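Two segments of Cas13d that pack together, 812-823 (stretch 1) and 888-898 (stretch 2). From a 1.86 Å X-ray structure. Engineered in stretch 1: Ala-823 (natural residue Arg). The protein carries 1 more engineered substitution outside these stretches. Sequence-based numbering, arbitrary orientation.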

# COMPACT_ATOMS: atom_id res chain seq x y z
N ASN A 812 20.97 11.77 24.41
CA ASN A 812 22.32 11.68 25.03
C ASN A 812 22.93 10.29 24.86
O ASN A 812 24.14 10.18 24.82
CB ASN A 812 22.32 12.32 26.41
CG ASN A 812 22.13 13.81 26.27
OD1 ASN A 812 22.83 14.45 25.50
ND2 ASN A 812 21.17 14.36 26.98
N ASN A 813 22.09 9.26 24.83
CA ASN A 813 22.49 7.86 24.61
C ASN A 813 22.95 7.66 23.17
O ASN A 813 23.65 6.69 22.90
CB ASN A 813 21.36 6.91 25.00
CG ASN A 813 21.32 6.74 26.50
OD1 ASN A 813 22.29 7.06 27.17
ND2 ASN A 813 20.22 6.26 27.03
N ALA A 814 22.50 8.52 22.27
CA ALA A 814 22.81 8.45 20.84
C ALA A 814 23.92 9.43 20.48
O ALA A 814 24.42 10.10 21.36
CB ALA A 814 21.57 8.74 20.05
N ASP A 815 24.26 9.48 19.20
CA ASP A 815 25.28 10.40 18.66
C ASP A 815 24.98 10.64 17.17
O ASP A 815 24.14 9.97 16.62
CB ASP A 815 26.70 9.96 19.00
CG ASP A 815 27.14 8.72 18.27
OD1 ASP A 815 26.63 8.45 17.20
OD2 ASP A 815 28.03 8.06 18.76
N SER A 816 25.65 11.61 16.58
CA SER A 816 25.40 11.95 15.17
C SER A 816 25.78 10.79 14.26
O SER A 816 25.14 10.64 13.25
CB SER A 816 26.09 13.22 14.79
OG SER A 816 27.49 13.09 14.94
N SER A 817 26.83 10.05 14.60
CA SER A 817 27.28 8.95 13.72
C SER A 817 26.29 7.78 13.67
O SER A 817 25.94 7.38 12.58
CB SER A 817 28.64 8.49 14.15
OG SER A 817 29.02 7.34 13.43
N MET A 818 25.84 7.28 14.80
CA MET A 818 24.91 6.13 14.79
C MET A 818 23.56 6.52 14.15
O MET A 818 22.97 5.68 13.52
CB MET A 818 24.72 5.52 16.18
CG MET A 818 24.00 6.37 17.17
SD MET A 818 23.65 5.54 18.71
CE MET A 818 25.31 5.45 19.37
N THR A 819 23.08 7.73 14.39
CA THR A 819 21.78 8.16 13.82
C THR A 819 21.89 8.28 12.30
O THR A 819 20.90 8.04 11.63
CB THR A 819 21.20 9.35 14.59
OG1 THR A 819 22.13 10.41 14.47
CG2 THR A 819 20.93 9.04 16.04
N ARG A 820 23.03 8.74 11.80
CA ARG A 820 23.24 8.84 10.34
C ARG A 820 23.23 7.44 9.74
O ARG A 820 22.67 7.27 8.68
CB ARG A 820 24.54 9.58 10.01
CG ARG A 820 24.80 9.70 8.51
CD ARG A 820 25.61 10.90 8.09
NE ARG A 820 26.85 10.97 8.83
CZ ARG A 820 27.04 11.69 9.93
NH1 ARG A 820 26.35 12.79 10.14
NH2 ARG A 820 27.96 11.32 10.80
N LYS A 821 23.87 6.48 10.39
CA LYS A 821 23.90 5.08 9.88
C LYS A 821 22.48 4.52 9.86
O LYS A 821 22.14 3.85 8.92
CB LYS A 821 24.81 4.19 10.73
CG LYS A 821 26.28 4.54 10.63
CD LYS A 821 27.20 3.45 11.11
CE LYS A 821 28.66 3.74 10.82
NZ LYS A 821 29.52 2.59 11.18
N TYR A 822 21.71 4.81 10.90
CA TYR A 822 20.31 4.32 11.01
C TYR A 822 19.50 4.87 9.84
O TYR A 822 18.83 4.13 9.17
CB TYR A 822 19.74 4.87 12.30
CG TYR A 822 18.45 4.31 12.80
CD1 TYR A 822 18.15 2.97 12.71
CD2 TYR A 822 17.54 5.12 13.44
CE1 TYR A 822 16.95 2.46 13.20
CE2 TYR A 822 16.35 4.64 13.94
CZ TYR A 822 16.05 3.30 13.83
OH TYR A 822 14.89 2.84 14.33
N ALA A 823 19.62 6.16 9.57
CA ALA A 823 18.86 6.79 8.48
C ALA A 823 19.25 6.13 7.15
O ALA A 823 18.37 5.90 6.35
CB ALA A 823 19.13 8.27 8.45
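Stretch 2 (888-898) DFVKALNSPFG

Stretch 2 comes in as the last turns of a helix, 888-893, which gives way around Asn-894 to a short 3-10 segment beginning at Ser-895. Its helix lies almost perpendicular to helix 816-823 of stretch 1: the N-to-C directions differ by 87° (signed crossing angle -87°), and the axes approach to 10.5 Å. The two stretches together bury 480 Å², both sides summed.

Asn-813 follows from a helix that begins earlier in the chain. It turns its CB toward stretch 2, Asn-813 CB lying 3.9 Å from Ala-892 CB, while Asn-813 ND2 donates to a water oxygen at 2.8 Å; that water in turn donates to Asp-888 O, its oxygen also at 2.8 Å, so one water joins the Asn-813 side chain to the Asp-888 carbonyl.

Ala-814, in the extended link between helices, marks the tightest backbone approach, its CA 4.8 Å from the CA of Ala-892. Two alanines meet here, Ala-814 CB to Ala-892 CB at 4.0 Å, and Ala-814 CB comes within 3.3 Å of Ala-892 O. That carbonyl is not left idle: Ala-892 O accepts from Ser-895 OG at 2.7 Å and from Ser-895 N at 3.1 Å, so this one carbonyl is engaged within stretch 2 while the Ala-814 methyl packs against it.

Asp-815 points away and starts the next helix instead, Asp-815 OD1 capping Met-818 N at 2.8 Å. Ser-816 and Ser-817 lie out of reach, and the contact resumes at Met-818, the third residue of the helix. Met-818, with chi1 in p, places SD 4.0 Å from Leu-893 CD2 and likewise 4.0 Å from Phe-889 CE1, meeting that ring at its edge.

The CA-to-CB bond of Thr-819 points sideways. Thr-819 OG1 donates back to Asp-815 O at 3.0 Å, and Thr-819 CG2 lies 3.9 Å from Pro-896 CG and 4.2 Å from Leu-893 O: the hydroxyl serves its own helix and the methyl serves the interface.

After Arg-820 and Lys-821, which make no contact, Tyr-822 supplies the largest covered area of either stretch. Leu-893 CB sits over one face of its ring, 3.8 Å from the centroid of the Tyr-822 ring, a CH-pi contact. Tyr-822 CE2 also reaches Phe-897 CE2 at 4.1 Å, and Tyr-822 OH donates to Asn-894 OD1 at 2.7 Å. One aromatic residue thus combines apolar packing with a directional bond. The engineered Ala-823 makes no contact with stretch 2.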

# COMPACT_ATOMS: atom_id res chain seq x y z
N ASP A 888 16.98 -0.08 24.92
CA ASP A 888 17.55 1.28 25.07
C ASP A 888 18.17 1.76 23.76
O ASP A 888 18.24 2.95 23.58
CB ASP A 888 18.53 1.35 26.22
CG ASP A 888 17.85 1.48 27.56
OD1 ASP A 888 16.62 1.42 27.60
OD2 ASP A 888 18.56 1.63 28.54
N PHE A 889 18.75 0.85 23.00
CA PHE A 889 19.42 1.17 21.71
C PHE A 889 18.37 1.65 20.70
O PHE A 889 18.65 2.52 19.94
CB PHE A 889 20.24 -0.04 21.28
CG PHE A 889 21.31 0.21 20.25
CD1 PHE A 889 21.59 1.48 19.80
CD2 PHE A 889 22.02 -0.85 19.72
CE1 PHE A 889 22.57 1.68 18.84
CE2 PHE A 889 22.99 -0.64 18.76
CZ PHE A 889 23.26 0.62 18.32
N VAL A 890 17.20 1.03 20.71
CA VAL A 890 16.10 1.45 19.79
C VAL A 890 15.72 2.88 20.15
O VAL A 890 15.63 3.69 19.28
CB VAL A 890 14.89 0.51 19.93
CG1 VAL A 890 13.70 1.01 19.14
CG2 VAL A 890 15.21 -0.92 19.56
N LYS A 891 15.55 3.17 21.43
CA LYS A 891 15.16 4.53 21.88
C LYS A 891 16.22 5.55 21.49
O LYS A 891 15.87 6.61 21.06
CB LYS A 891 14.87 4.52 23.37
CG LYS A 891 13.84 3.50 23.80
CD LYS A 891 13.15 3.82 25.08
CE LYS A 891 14.01 3.60 26.29
NZ LYS A 891 13.42 4.18 27.52
N ALA A 892 17.49 5.22 21.66
CA ALA A 892 18.58 6.14 21.29
C ALA A 892 18.56 6.38 19.79
O ALA A 892 18.63 7.51 19.36
CB ALA A 892 19.89 5.53 21.71
N LEU A 893 18.43 5.32 19.01
CA LEU A 893 18.41 5.43 17.53
C LEU A 893 17.21 6.25 17.06
O LEU A 893 17.34 6.94 16.09
CB LEU A 893 18.43 4.02 16.94
CG LEU A 893 19.77 3.31 17.04
CD1 LEU A 893 19.64 1.87 16.60
CD2 LEU A 893 20.83 4.03 16.25
N ASN A 894 16.09 6.15 17.75
CA ASN A 894 14.81 6.82 17.40
C ASN A 894 14.74 8.23 17.99
O ASN A 894 13.80 8.91 17.70
CB ASN A 894 13.62 6.02 17.91
CG ASN A 894 13.30 4.81 17.06
OD1 ASN A 894 13.75 4.71 15.94
ND2 ASN A 894 12.49 3.92 17.59
N SER A 895 15.78 8.67 18.69
CA SER A 895 15.79 9.98 19.39
C SER A 895 15.54 11.14 18.42
O SER A 895 14.91 12.09 18.81
CB SER A 895 17.00 10.18 20.27
OG SER A 895 18.18 10.18 19.52
N PRO A 896 15.97 11.09 17.15
CA PRO A 896 15.68 12.16 16.20
C PRO A 896 14.17 12.37 15.98
O PRO A 896 13.80 13.42 15.59
CB PRO A 896 16.34 11.66 14.91
CG PRO A 896 17.45 10.79 15.39
CD PRO A 896 16.89 10.12 16.61
N PHE A 897 13.38 11.33 16.20
CA PHE A 897 11.91 11.32 15.99
C PHE A 897 11.19 11.71 17.28
O PHE A 897 10.00 11.81 17.26
CB PHE A 897 11.45 9.92 15.57
CG PHE A 897 12.27 9.31 14.47
CD1 PHE A 897 12.72 10.09 13.42
CD2 PHE A 897 12.61 7.98 14.49
CE1 PHE A 897 13.48 9.54 12.41
CE2 PHE A 897 13.37 7.43 13.48
CZ PHE A 897 13.80 8.21 12.45
N GLY A 898 11.95 12.02 18.31
CA GLY A 898 11.43 12.33 19.65
C GLY A 898 10.47 13.50 19.69
O GLY A 898 9.61 13.50 20.51
O HOH W 1 18.32 5.29 25.17